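Local coordinates for protein Xaa-Pro Dipeptidase (Alteromonas macleodii, PDB 2QS8) that probably removes C-terminal residues from dipeptides or short peptides, as a metal-dependent TIM-barrel amidohydrolase that binds magnesium and methionine in its active site, at residues 9-14 against 52-57; 241-246 against 260-265; 274-279 against 311-316; 358-363 against 372-377. All coordinates share one frame; numbering follows the deposited sequence.

Contact 1: 9-14 against 52-57; sequences TLIHAG and DYIDLR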
loop_
_atom_site.group_PDB
_atom_site.type_symbol
_atom_site.label_atom_id
_atom_site.label_comp_id
_atom_site.label_asym_id
_atom_site.label_seq_id
_atom_site.Cartn_x
_atom_site.Cartn_y
_atom_site.Cartn_z
ATOM N N THR A 9 -17.417 48.973 -27.100
ATOM C CA THR A 9 -18.228 48.407 -28.150
ATOM C C THR A 9 -19.690 48.469 -27.744
ATOM O O THR A 9 -20.048 48.154 -26.606
ATOM C CB THR A 9 -17.868 46.940 -28.421
ATOM O OG1 THR A 9 -16.518 46.860 -28.883
ATOM C CG2 THR A 9 -18.798 46.356 -29.466
ATOM N N LEU A 10 -20.530 48.879 -28.681
ATOM C CA LEU A 10 -21.958 48.952 -28.417
ATOM C C LEU A 10 -22.692 47.882 -29.205
ATOM O O LEU A 10 -22.450 47.708 -30.393
ATOM C CB LEU A 10 -22.524 50.322 -28.812
ATOM C CG LEU A 10 -24.057 50.377 -28.765
ATOM C CD1 LEU A 10 -24.528 50.405 -27.305
ATOM C CD2 LEU A 10 -24.557 51.608 -29.518
ATOM N N ILE A 11 -23.594 47.176 -28.538
ATOM C CA ILE A 11 -24.377 46.140 -29.192
ATOM C C ILE A 11 -25.865 46.440 -29.042
ATOM O O ILE A 11 -26.351 46.682 -27.933
ATOM C CB ILE A 11 -24.105 44.740 -28.585
ATOM C CG1 ILE A 11 -22.654 44.332 -28.827
ATOM C CG2 ILE A 11 -25.041 43.714 -29.195
ATOM C CD1 ILE A 11 -22.308 42.988 -28.229
ATOM N N HIS A 12 -26.574 46.433 -30.167
ATOM C CA HIS A 12 -28.013 46.657 -30.183
ATOM C C HIS A 12 -28.632 45.277 -30.296
ATOM O O HIS A 12 -28.549 44.630 -31.345
ATOM C CB HIS A 12 -28.417 47.509 -31.387
ATOM C CG HIS A 12 -28.252 48.983 -31.177
ATOM N ND1 HIS A 12 -28.375 49.894 -32.205
ATOM C CD2 HIS A 12 -28.006 49.706 -30.059
ATOM C CE1 HIS A 12 -28.211 51.115 -31.728
ATOM N NE2 HIS A 12 -27.983 51.028 -30.429
ATOM N N ALA A 13 -29.240 44.817 -29.214
ATOM C CA ALA A 13 -29.855 43.505 -29.217
ATOM C C ALA A 13 -31.375 43.558 -29.409
ATOM O O ALA A 13 -32.100 44.101 -28.571
ATOM C CB ALA A 13 -29.511 42.771 -27.928
ATOM N N GLY A 14 -31.836 42.986 -30.521
ATOM C CA GLY A 14 -33.255 42.953 -30.817
ATOM C C GLY A 14 -33.968 42.369 -29.623
ATOM O O GLY A 14 -34.887 42.977 -29.070
ATOM N N ASP A 52 -16.651 50.911 -31.717
ATOM C CA ASP A 52 -17.205 49.811 -32.496
ATOM C C ASP A 52 -18.677 49.606 -32.220
ATOM O O ASP A 52 -19.141 49.813 -31.099
ATOM C CB ASP A 52 -16.465 48.509 -32.200
ATOM C CG ASP A 52 -15.042 48.519 -32.703
ATOM O OD1 ASP A 52 -14.172 49.124 -32.042
ATOM O OD2 ASP A 52 -14.797 47.921 -33.771
ATOM N N TYR A 53 -19.398 49.174 -33.248
ATOM C CA TYR A 53 -20.829 48.937 -33.149
ATOM C C TYR A 53 -21.204 47.594 -33.769
ATOM O O TYR A 53 -20.749 47.254 -34.859
ATOM C CB TYR A 53 -21.589 50.071 -33.848
ATOM C CG TYR A 53 -23.082 49.851 -34.002
ATOM C CD1 TYR A 53 -23.900 49.647 -32.889
ATOM C CD2 TYR A 53 -23.676 49.869 -35.263
ATOM C CE1 TYR A 53 -25.273 49.468 -33.029
ATOM C CE2 TYR A 53 -25.044 49.691 -35.414
ATOM C CZ TYR A 53 -25.834 49.492 -34.296
ATOM O OH TYR A 53 -27.185 49.319 -34.455
ATOM N N ILE A 54 -22.026 46.832 -33.056
ATOM C CA ILE A 54 -22.485 45.536 -33.528
ATOM C C ILE A 54 -24.007 45.577 -33.556
ATOM O O ILE A 54 -24.664 45.547 -32.511
ATOM C CB ILE A 54 -22.008 44.388 -32.607
ATOM C CG1 ILE A 54 -20.477 44.289 -32.652
ATOM C CG2 ILE A 54 -22.619 43.065 -33.056
ATOM C CD1 ILE A 54 -19.889 43.292 -31.663
ATOM N N ASP A 55 -24.554 45.652 -34.761
ATOM C CA ASP A 55 -25.993 45.737 -34.954
ATOM C C ASP A 55 -26.676 44.377 -34.992
ATOM O O ASP A 55 -26.620 43.679 -35.998
ATOM C CB ASP A 55 -26.276 46.513 -36.247
ATOM C CG ASP A 55 -27.750 46.577 -36.583
ATOM O OD1 ASP A 55 -28.587 46.257 -35.711
ATOM O OD2 ASP A 55 -28.070 46.956 -37.725
ATOM N N LEU A 56 -27.334 44.017 -33.896
ATOM C CA LEU A 56 -28.016 42.733 -33.805
ATOM C C LEU A 56 -29.501 42.920 -33.504
ATOM O O LEU A 56 -30.119 42.097 -32.818
ATOM C CB LEU A 56 -27.365 41.877 -32.708
ATOM C CG LEU A 56 -25.847 41.657 -32.751
ATOM C CD1 LEU A 56 -25.437 40.781 -31.574
ATOM C CD2 LEU A 56 -25.436 41.003 -34.064
ATOM N N ARG A 57 -30.069 44.004 -34.023
ATOM C CA ARG A 57 -31.480 44.305 -33.804
ATOM C C ARG A 57 -32.376 43.186 -34.323
ATOM O O ARG A 57 -33.488 42.995 -33.839
ATOM C CB ARG A 57 -31.847 45.634 -34.480
ATOM C CG ARG A 57 -31.125 46.851 -33.901
ATOM C CD ARG A 57 -31.390 48.102 -34.723
ATOM N NE ARG A 57 -30.710 48.063 -36.014
ATOM C CZ ARG A 57 -31.190 48.591 -37.137
ATOM N NH1 ARG A 57 -32.369 49.206 -37.134
ATOM N NH2 ARG A 57 -30.497 48.499 -38.264
#
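Strands 9-13 and 52-56 run side by side as a parallel pair in the small β-rich domain, 14° apart in direction. Five bridges from T9-D52 to A13-L56 set the register, and backbone bonds such as I54 N to L10 O (2.8 Å) zip them together. L10, H12 and Y53 project from one face; T9, I11, I54 and L56 from the other. On the first face, the Y53 ring, its CG anti to the backbone N, reaches along the sheet to H12, whose CG lies beside its own N. The rings form an offset edge-to-face pair, planes at 78° and centroids 4.8 Å apart, the Y53 edge directed at the H12 face. A hydrogen bond joins H12 ND1 and Y53 OH, and the other ring nitrogen, H12 NE2, is hydrogen-bonded to the backbone O of I45. A leucine here would lose both polar links and the edge-to-face pair and would probably leave the Y53 ring less fixed. On the other face, I11 and I54 lie alongside each other, and I11 CG2 meets L56 CD1 at 3.8 Å. R57 NE and NH2 grip the D55 carboxylate side-on. At 2.6 Å, H12 ND1 to Y53 OH is the segments' shortest bond.

Contact 2: 241-246 against 260-265; sequences GMKRAI and DLEAMD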
loop_
_atom_site.group_PDB
_atom_site.type_symbol
_atom_site.label_atom_id
_atom_site.label_comp_id
_atom_site.label_asym_id
_atom_site.label_seq_id
_atom_site.Cartn_x
_atom_site.Cartn_y
_atom_site.Cartn_z
ATOM N N GLY A 241 -23.762 2.976 -6.754
ATOM C CA GLY A 241 -22.517 3.706 -6.835
ATOM C C GLY A 241 -22.829 5.180 -6.769
ATOM O O GLY A 241 -22.146 5.947 -6.089
HETATM N N MSE A 242 -23.887 5.566 -7.476
HETATM C CA MSE A 242 -24.326 6.953 -7.526
HETATM C C MSE A 242 -24.541 7.528 -6.122
HETATM O O MSE A 242 -24.041 8.603 -5.807
HETATM C CB MSE A 242 -25.621 7.038 -8.338
HETATM C CG MSE A 242 -26.110 8.441 -8.609
HETATM SE SE MSE A 242 -27.776 8.451 -9.676
HETATM C CE MSE A 242 -28.000 10.354 -10.034
ATOM N N LYS A 243 -25.266 6.797 -5.279
ATOM C CA LYS A 243 -25.537 7.257 -3.912
ATOM C C LYS A 243 -24.292 7.335 -3.015
ATOM O O LYS A 243 -24.200 8.202 -2.138
ATOM C CB LYS A 243 -26.621 6.380 -3.280
ATOM C CG LYS A 243 -27.973 6.575 -3.966
ATOM C CD LYS A 243 -29.112 5.812 -3.326
ATOM C CE LYS A 243 -29.019 4.331 -3.583
ATOM N NZ LYS A 243 -30.351 3.684 -3.429
ATOM N N ARG A 244 -23.327 6.447 -3.234
ATOM C CA ARG A 244 -22.104 6.490 -2.436
ATOM C C ARG A 244 -21.418 7.827 -2.723
ATOM O O ARG A 244 -20.847 8.447 -1.831
ATOM C CB ARG A 244 -21.166 5.332 -2.803
ATOM C CG ARG A 244 -21.724 3.953 -2.500
ATOM C CD ARG A 244 -20.706 2.836 -2.747
ATOM N NE ARG A 244 -21.276 1.522 -2.451
ATOM C CZ ARG A 244 -20.650 0.358 -2.637
ATOM N NH1 ARG A 244 -19.415 0.318 -3.130
ATOM N NH2 ARG A 244 -21.258 -0.776 -2.315
ATOM N N ALA A 245 -21.506 8.265 -3.975
ATOM C CA ALA A 245 -20.895 9.515 -4.403
ATOM C C ALA A 245 -21.682 10.741 -3.940
ATOM O O ALA A 245 -21.090 11.737 -3.530
ATOM C CB ALA A 245 -20.740 9.530 -5.927
ATOM N N ILE A 246 -23.010 10.669 -4.022
ATOM C CA ILE A 246 -23.853 11.777 -3.599
ATOM C C ILE A 246 -23.640 12.010 -2.111
ATOM O O ILE A 246 -23.446 13.140 -1.675
ATOM C CB ILE A 246 -25.336 11.475 -3.866
ATOM C CG1 ILE A 246 -25.548 11.275 -5.364
ATOM C CG2 ILE A 246 -26.210 12.622 -3.365
ATOM C CD1 ILE A 246 -26.887 10.689 -5.729
ATOM N N ASP A 260 -32.597 6.551 -8.561
ATOM C CA ASP A 260 -33.856 6.196 -7.894
ATOM C C ASP A 260 -34.401 7.332 -7.024
ATOM O O ASP A 260 -33.791 8.393 -6.937
ATOM C CB ASP A 260 -33.696 4.913 -7.055
ATOM C CG ASP A 260 -32.596 5.010 -6.027
ATOM O OD1 ASP A 260 -32.101 6.120 -5.772
ATOM O OD2 ASP A 260 -32.232 3.962 -5.460
ATOM N N LEU A 261 -35.555 7.117 -6.397
ATOM C CA LEU A 261 -36.168 8.143 -5.550
ATOM C C LEU A 261 -35.232 8.591 -4.431
ATOM O O LEU A 261 -35.095 9.785 -4.167
ATOM C CB LEU A 261 -37.485 7.628 -4.944
ATOM C CG LEU A 261 -38.220 8.576 -3.983
ATOM C CD1 LEU A 261 -38.542 9.888 -4.687
ATOM C CD2 LEU A 261 -39.501 7.916 -3.477
ATOM N N GLU A 262 -34.583 7.634 -3.779
ATOM C CA GLU A 262 -33.665 7.954 -2.695
ATOM C C GLU A 262 -32.489 8.812 -3.168
ATOM O O GLU A 262 -32.092 9.768 -2.497
ATOM C CB GLU A 262 -33.121 6.678 -2.063
ATOM C CG GLU A 262 -32.161 6.954 -0.927
ATOM C CD GLU A 262 -31.429 5.713 -0.460
ATOM O OE1 GLU A 262 -30.572 5.853 0.438
ATOM O OE2 GLU A 262 -31.707 4.609 -0.985
ATOM N N ALA A 263 -31.932 8.466 -4.325
ATOM C CA ALA A 263 -30.804 9.209 -4.862
ATOM C C ALA A 263 -31.222 10.640 -5.168
ATOM O O ALA A 263 -30.452 11.565 -4.958
ATOM C CB ALA A 263 -30.276 8.538 -6.123
HETATM N N MSE A 264 -32.448 10.809 -5.654
HETATM C CA MSE A 264 -32.953 12.126 -5.980
HETATM C C MSE A 264 -33.062 13.028 -4.766
HETATM O O MSE A 264 -32.630 14.173 -4.819
HETATM C CB MSE A 264 -34.294 12.001 -6.677
HETATM C CG MSE A 264 -34.165 11.314 -8.017
HETATM SE SE MSE A 264 -35.789 11.455 -9.135
HETATM C CE MSE A 264 -36.798 9.893 -8.579
ATOM N N ASP A 265 -33.622 12.518 -3.672
ATOM C CA ASP A 265 -33.734 13.318 -2.460
ATOM C C ASP A 265 -32.344 13.607 -1.891
ATOM O O ASP A 265 -32.095 14.681 -1.345
ATOM C CB ASP A 265 -34.593 12.607 -1.411
ATOM C CG ASP A 265 -36.062 12.546 -1.806
ATOM O OD1 ASP A 265 -36.577 13.563 -2.315
ATOM O OD2 ASP A 265 -36.709 11.497 -1.600
#
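K243 and A263 bury the most surface here: K243 points across to the neighbouring helix, where A263 receives it, on the outside of the TIM barrel. The helices, 239-248 and 261-270, follow each other in the chain with strand 252-253 between them. The short segments run nearly parallel, 18° apart in direction, with axes approaching to 9.9 Å, as expected for successive β/α units. The closest CA atoms, 5.7 Å apart, are K243 CA and A263 CA. From CG outward every atom of the K243 side chain meets 260-265: CG lies 3.7 Å from A263 CB, CD passes beside the carboxylate of E262, and a bend at chi3 (-72°) turns NZ between two acids. There K243 NZ donates to D260 OD2 at 2.8 Å, on its syn lone pair, and to E262 OE2 at 2.9 Å, which it meets from well above the carboxylate plane. The methyl of A263 is the hub of the apolar side, touched by I246 CD1 at 4.0 Å and, more loosely, by selenomethionine M242 SE. D260 is the N-cap of helix 261-270, its OD1 accepting from A263 N at 2.8 Å. An alanine in place of K243 would remove both salt bridges and would probably leave the D260 and E262 carboxylates facing each other without the charge between them. One carboxylate thus serves two purposes, OD1 capping the helix and OD2 paired to the ammonium; the lysine and the helix start would both be expected to favour the ionised form of D260.

Contact 3: 274-279 against 311-316; sequences YVPTIS and DTFRKA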
loop_
_atom_site.group_PDB
_atom_site.type_symbol
_atom_site.label_atom_id
_atom_site.label_comp_id
_atom_site.label_asym_id
_atom_site.label_seq_id
_atom_site.Cartn_x
_atom_site.Cartn_y
_atom_site.Cartn_z
ATOM N N TYR A 274 -27.139 17.612 -11.544
ATOM C CA TYR A 274 -27.392 16.497 -12.447
ATOM C C TYR A 274 -27.104 16.925 -13.892
ATOM O O TYR A 274 -27.719 17.857 -14.398
ATOM C CB TYR A 274 -28.849 16.022 -12.335
ATOM C CG TYR A 274 -29.222 14.903 -13.303
ATOM C CD1 TYR A 274 -30.513 14.801 -13.816
ATOM C CD2 TYR A 274 -28.291 13.942 -13.685
ATOM C CE1 TYR A 274 -30.864 13.768 -14.686
ATOM C CE2 TYR A 274 -28.632 12.908 -14.550
ATOM C CZ TYR A 274 -29.918 12.827 -15.045
ATOM O OH TYR A 274 -30.255 11.803 -15.902
ATOM N N VAL A 275 -26.162 16.242 -14.539
ATOM C CA VAL A 275 -25.784 16.512 -15.929
ATOM C C VAL A 275 -26.260 15.275 -16.700
ATOM O O VAL A 275 -25.560 14.270 -16.782
ATOM C CB VAL A 275 -24.266 16.655 -16.066
ATOM C CG1 VAL A 275 -23.908 17.099 -17.457
ATOM C CG2 VAL A 275 -23.753 17.626 -15.049
ATOM N N PRO A 276 -27.458 15.350 -17.291
ATOM C CA PRO A 276 -28.071 14.257 -18.044
ATOM C C PRO A 276 -27.398 13.638 -19.270
ATOM O O PRO A 276 -27.366 12.421 -19.386
ATOM C CB PRO A 276 -29.457 14.805 -18.366
ATOM C CG PRO A 276 -29.199 16.255 -18.537
ATOM C CD PRO A 276 -28.274 16.572 -17.392
ATOM N N THR A 277 -26.863 14.450 -20.170
ATOM C CA THR A 277 -26.266 13.932 -21.402
ATOM C C THR A 277 -27.286 13.049 -22.113
ATOM O O THR A 277 -27.001 11.898 -22.473
ATOM C CB THR A 277 -24.966 13.102 -21.163
ATOM O OG1 THR A 277 -25.284 11.838 -20.547
ATOM C CG2 THR A 277 -23.989 13.896 -20.306
ATOM N N ILE A 278 -28.485 13.589 -22.301
ATOM C CA ILE A 278 -29.542 12.851 -22.981
ATOM C C ILE A 278 -29.094 12.474 -24.397
ATOM O O ILE A 278 -29.328 11.356 -24.844
ATOM C CB ILE A 278 -30.849 13.676 -23.083
ATOM C CG1 ILE A 278 -31.312 14.096 -21.690
ATOM C CG2 ILE A 278 -31.939 12.841 -23.757
ATOM C CD1 ILE A 278 -32.466 15.066 -21.699
ATOM N N SER A 279 -28.442 13.410 -25.083
ATOM C CA SER A 279 -27.961 13.188 -26.445
ATOM C C SER A 279 -27.173 11.890 -26.571
ATOM O O SER A 279 -27.488 11.041 -27.402
ATOM C CB SER A 279 -27.066 14.344 -26.895
ATOM O OG SER A 279 -27.795 15.550 -27.014
ATOM N N ASP A 311 -36.036 9.344 -19.804
ATOM C CA ASP A 311 -37.076 9.105 -18.821
ATOM C C ASP A 311 -36.619 9.552 -17.434
ATOM O O ASP A 311 -37.379 10.167 -16.691
ATOM C CB ASP A 311 -37.450 7.626 -18.800
ATOM C CG ASP A 311 -38.708 7.368 -18.009
ATOM O OD1 ASP A 311 -39.763 7.915 -18.401
ATOM O OD2 ASP A 311 -38.644 6.636 -16.997
ATOM N N THR A 312 -35.376 9.242 -17.085
ATOM C CA THR A 312 -34.832 9.644 -15.796
ATOM C C THR A 312 -34.766 11.172 -15.703
ATOM O O THR A 312 -35.023 11.754 -14.650
ATOM C CB THR A 312 -33.426 9.048 -15.590
ATOM O OG1 THR A 312 -33.542 7.638 -15.361
ATOM C CG2 THR A 312 -32.728 9.685 -14.409
ATOM N N PHE A 313 -34.431 11.818 -16.813
ATOM C CA PHE A 313 -34.339 13.274 -16.850
ATOM C C PHE A 313 -35.637 13.946 -16.406
ATOM O O PHE A 313 -35.621 14.852 -15.573
ATOM C CB PHE A 313 -33.996 13.750 -18.266
ATOM C CG PHE A 313 -34.042 15.246 -18.428
ATOM C CD1 PHE A 313 -32.988 16.036 -17.994
ATOM C CD2 PHE A 313 -35.158 15.866 -18.993
ATOM C CE1 PHE A 313 -33.027 17.420 -18.116
ATOM C CE2 PHE A 313 -35.210 17.251 -19.119
ATOM C CZ PHE A 313 -34.140 18.031 -18.679
ATOM N N ARG A 314 -36.755 13.509 -16.984
ATOM C CA ARG A 314 -38.062 14.069 -16.657
ATOM C C ARG A 314 -38.338 13.927 -15.168
ATOM O O ARG A 314 -38.732 14.891 -14.511
ATOM C CB ARG A 314 -39.162 13.370 -17.458
ATOM C CG ARG A 314 -40.571 13.781 -17.071
ATOM C CD ARG A 314 -41.612 13.010 -17.870
ATOM N NE ARG A 314 -41.672 13.422 -19.275
ATOM C CZ ARG A 314 -42.134 14.600 -19.691
ATOM N NH1 ARG A 314 -42.579 15.488 -18.812
ATOM N NH2 ARG A 314 -42.159 14.889 -20.987
ATOM N N LYS A 315 -38.126 12.721 -14.646
ATOM C CA LYS A 315 -38.336 12.434 -13.228
ATOM C C LYS A 315 -37.508 13.354 -12.334
ATOM O O LYS A 315 -38.011 13.913 -11.361
ATOM C CB LYS A 315 -37.965 10.981 -12.921
ATOM C CG LYS A 315 -38.901 9.935 -13.512
ATOM C CD LYS A 315 -38.407 8.521 -13.204
ATOM C CE LYS A 315 -39.497 7.472 -13.423
ATOM N NZ LYS A 315 -40.025 7.455 -14.818
ATOM N N ALA A 316 -36.230 13.505 -12.672
ATOM C CA ALA A 316 -35.335 14.339 -11.888
ATOM C C ALA A 316 -35.763 15.795 -11.927
ATOM O O ALA A 316 -35.763 16.472 -10.906
ATOM C CB ALA A 316 -33.909 14.206 -12.398
#
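The methyl of I278 presses on the ring of F313: CD1 stands over one face, 3.9 Å from the centroid and 20° off the ring normal, a CH-pi contact displaced toward F313 CG, itself 3.6 Å away. F313 CG is anti to the backbone N, which carries the ring out from helix 299-319. P276 meets the same ring obliquely, CB to F313 CD1 at 3.8 Å. Y274 brings its ring edge to the helix, with F313 CA beside CE1 near the ring plane; CD1 touches A316 CB at 3.7 Å and OH reaches T312 CG2 at 3.6 Å. These are van der Waals contacts, with no hydrogen bond between the segments. They clamp helix 299-319 on the C-terminal end of barrel strand 273-275, where the chain leaves the strand toward the active site. T277, which touches the bound methionine, sits at the N-cap position of helix 278-287 with a left-handed backbone, and its OG1 bonds to P276 O at a very short 2.5 Å and to H255 ND1. Farther out, Y274 OH is bonded to H255 O and T312 OG1 to T257 O, while E340 takes I278 N and S279 OG through its two oxygens.

Contact 4: 358-363 against 372-377; sequences ATMETA and LGSIES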
loop_
_atom_site.group_PDB
_atom_site.type_symbol
_atom_site.label_atom_id
_atom_site.label_comp_id
_atom_site.label_asym_id
_atom_site.label_seq_id
_atom_site.Cartn_x
_atom_site.Cartn_y
_atom_site.Cartn_z
ATOM N N ALA A 358 -27.724 26.097 -19.052
ATOM C CA ALA A 358 -26.477 26.113 -19.808
ATOM C C ALA A 358 -25.767 27.453 -19.657
ATOM O O ALA A 358 -24.774 27.716 -20.331
ATOM C CB ALA A 358 -26.752 25.835 -21.266
ATOM N N THR A 359 -26.286 28.295 -18.770
ATOM C CA THR A 359 -25.707 29.608 -18.518
ATOM C C THR A 359 -25.372 29.812 -17.029
ATOM O O THR A 359 -24.215 29.704 -16.626
ATOM C CB THR A 359 -26.658 30.740 -19.012
ATOM O OG1 THR A 359 -27.996 30.480 -18.579
ATOM C CG2 THR A 359 -26.645 30.814 -20.515
HETATM N N MSE A 360 -26.386 30.092 -16.215
HETATM C CA MSE A 360 -26.189 30.300 -14.778
HETATM C C MSE A 360 -25.996 29.008 -13.981
HETATM O O MSE A 360 -25.220 28.964 -13.025
HETATM C CB MSE A 360 -27.373 31.084 -14.184
HETATM C CG MSE A 360 -27.379 32.566 -14.550
HETATM SE SE MSE A 360 -25.685 33.298 -13.900
HETATM C CE MSE A 360 -25.838 32.956 -11.957
ATOM N N GLU A 361 -26.713 27.955 -14.344
ATOM C CA GLU A 361 -26.558 26.699 -13.610
ATOM C C GLU A 361 -25.175 26.094 -13.825
ATOM O O GLU A 361 -24.552 25.580 -12.887
ATOM C CB GLU A 361 -27.650 25.710 -14.017
ATOM C CG GLU A 361 -29.032 26.157 -13.552
ATOM C CD GLU A 361 -29.038 26.581 -12.080
ATOM O OE1 GLU A 361 -29.037 25.699 -11.200
ATOM O OE2 GLU A 361 -29.027 27.799 -11.805
ATOM N N THR A 362 -24.691 26.167 -15.062
ATOM C CA THR A 362 -23.381 25.648 -15.388
ATOM C C THR A 362 -22.324 26.508 -14.719
ATOM O O THR A 362 -21.320 25.992 -14.229
ATOM C CB THR A 362 -23.126 25.649 -16.911
ATOM O OG1 THR A 362 -23.494 26.920 -17.459
ATOM C CG2 THR A 362 -23.920 24.540 -17.589
ATOM N N ALA A 363 -22.549 27.821 -14.695
ATOM C CA ALA A 363 -21.599 28.749 -14.073
ATOM C C ALA A 363 -21.429 28.468 -12.581
ATOM O O ALA A 363 -20.336 28.621 -12.042
ATOM C CB ALA A 363 -22.041 30.184 -14.288
ATOM N N LEU A 372 -19.282 34.926 -15.002
ATOM C CA LEU A 372 -19.881 34.484 -16.252
ATOM C C LEU A 372 -21.250 33.885 -15.977
ATOM O O LEU A 372 -21.653 33.759 -14.821
ATOM C CB LEU A 372 -18.984 33.427 -16.907
ATOM C CG LEU A 372 -17.646 33.928 -17.458
ATOM C CD1 LEU A 372 -16.678 32.759 -17.645
ATOM C CD2 LEU A 372 -17.892 34.652 -18.775
ATOM N N GLY A 373 -21.969 33.528 -17.039
ATOM C CA GLY A 373 -23.271 32.910 -16.860
ATOM C C GLY A 373 -24.480 33.781 -17.123
ATOM O O GLY A 373 -25.595 33.270 -17.226
ATOM N N SER A 374 -24.276 35.087 -17.234
ATOM C CA SER A 374 -25.385 36.004 -17.486
ATOM C C SER A 374 -24.896 37.322 -18.065
ATOM O O SER A 374 -23.740 37.711 -17.883
ATOM C CB SER A 374 -26.160 36.286 -16.195
ATOM O OG SER A 374 -25.360 37.004 -15.272
ATOM N N ILE A 375 -25.781 38.006 -18.777
ATOM C CA ILE A 375 -25.422 39.290 -19.355
ATOM C C ILE A 375 -25.852 40.342 -18.340
ATOM O O ILE A 375 -27.001 40.782 -18.310
ATOM C CB ILE A 375 -26.097 39.479 -20.710
ATOM C CG1 ILE A 375 -25.639 38.343 -21.641
ATOM C CG2 ILE A 375 -25.734 40.838 -21.286
ATOM C CD1 ILE A 375 -26.236 38.359 -23.026
ATOM N N GLU A 376 -24.899 40.703 -17.489
ATOM C CA GLU A 376 -25.103 41.651 -16.409
ATOM C C GLU A 376 -23.863 42.520 -16.297
ATOM O O GLU A 376 -22.750 42.065 -16.574
ATOM C CB GLU A 376 -25.309 40.884 -15.099
ATOM C CG GLU A 376 -26.584 41.225 -14.341
ATOM C CD GLU A 376 -27.029 40.105 -13.396
ATOM O OE1 GLU A 376 -28.010 40.313 -12.650
ATOM O OE2 GLU A 376 -26.410 39.017 -13.404
ATOM N N SER A 377 -24.056 43.768 -15.885
ATOM C CA SER A 377 -22.948 44.701 -15.737
ATOM C C SER A 377 -21.898 44.161 -14.769
ATOM O O SER A 377 -22.227 43.698 -13.674
ATOM C CB SER A 377 -23.465 46.053 -15.228
ATOM O OG SER A 377 -24.453 46.587 -16.095
#
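G373 has phi 104° and psi -13°, and its CA lies 4.4 Å from that of T359, at the N-cap position of helix 360-365. A CB on G373 would fall 2.8 Å from A363 CB and against the selenium of M360, and would press on the preceding carbonyl. The bare glycine therefore lets the loop lie against the helix start. The G373 carbonyl oxygen points into that start, 3.3 Å from T359 CB and 3.3 Å from M360 CG, but its angle to M360 N is too poor for a hydrogen bond. The loop leads from the barrel to strand 383-386 of the β-rich domain, and its sequence, a glycine and isoleucine followed by Gly-Lys and Ala-Asp, is characteristic of amidohydrolases. Selenomethionine M360 bends at chi2 and chi3, so SE curls back onto the G373 carbonyl, SE to G373 O 3.3 Å, and touches S374 CB at 3.8 Å. A363 CB lies 3.6 Å from L372 O. T359 O accepts from A363 N and T362 OG1, while T359 OG1 is bonded to I355 O. S374 OG donates to E376 OE2 at 2.9 Å, and K379 NZ reaches S374 OG and L372 O.

How the contacts relate
From the N terminus the four contacts follow in series, none nesting or crossing. Contact 1 closes a 37-residue excursion, rich in strand, within the β-rich domain. Contact 2 ties consecutive helices of the barrel, across 13 residues holding strand 252-253. Contact 3 closes 31 mostly helical residues and joins strand 273-275 to helix 299-319; it touches contact 2 where M264 SE packs on K315 O and A316 CA. Contact 4, with only eight residues between its segments, lies in the chain's return from barrel to β-rich domain: its nearest atoms are about 7 Å from contact 3 and about 7 Å from contact 1. Contacts 1 and 2, centres 46 Å apart, lie on opposite sides of the chain's centre.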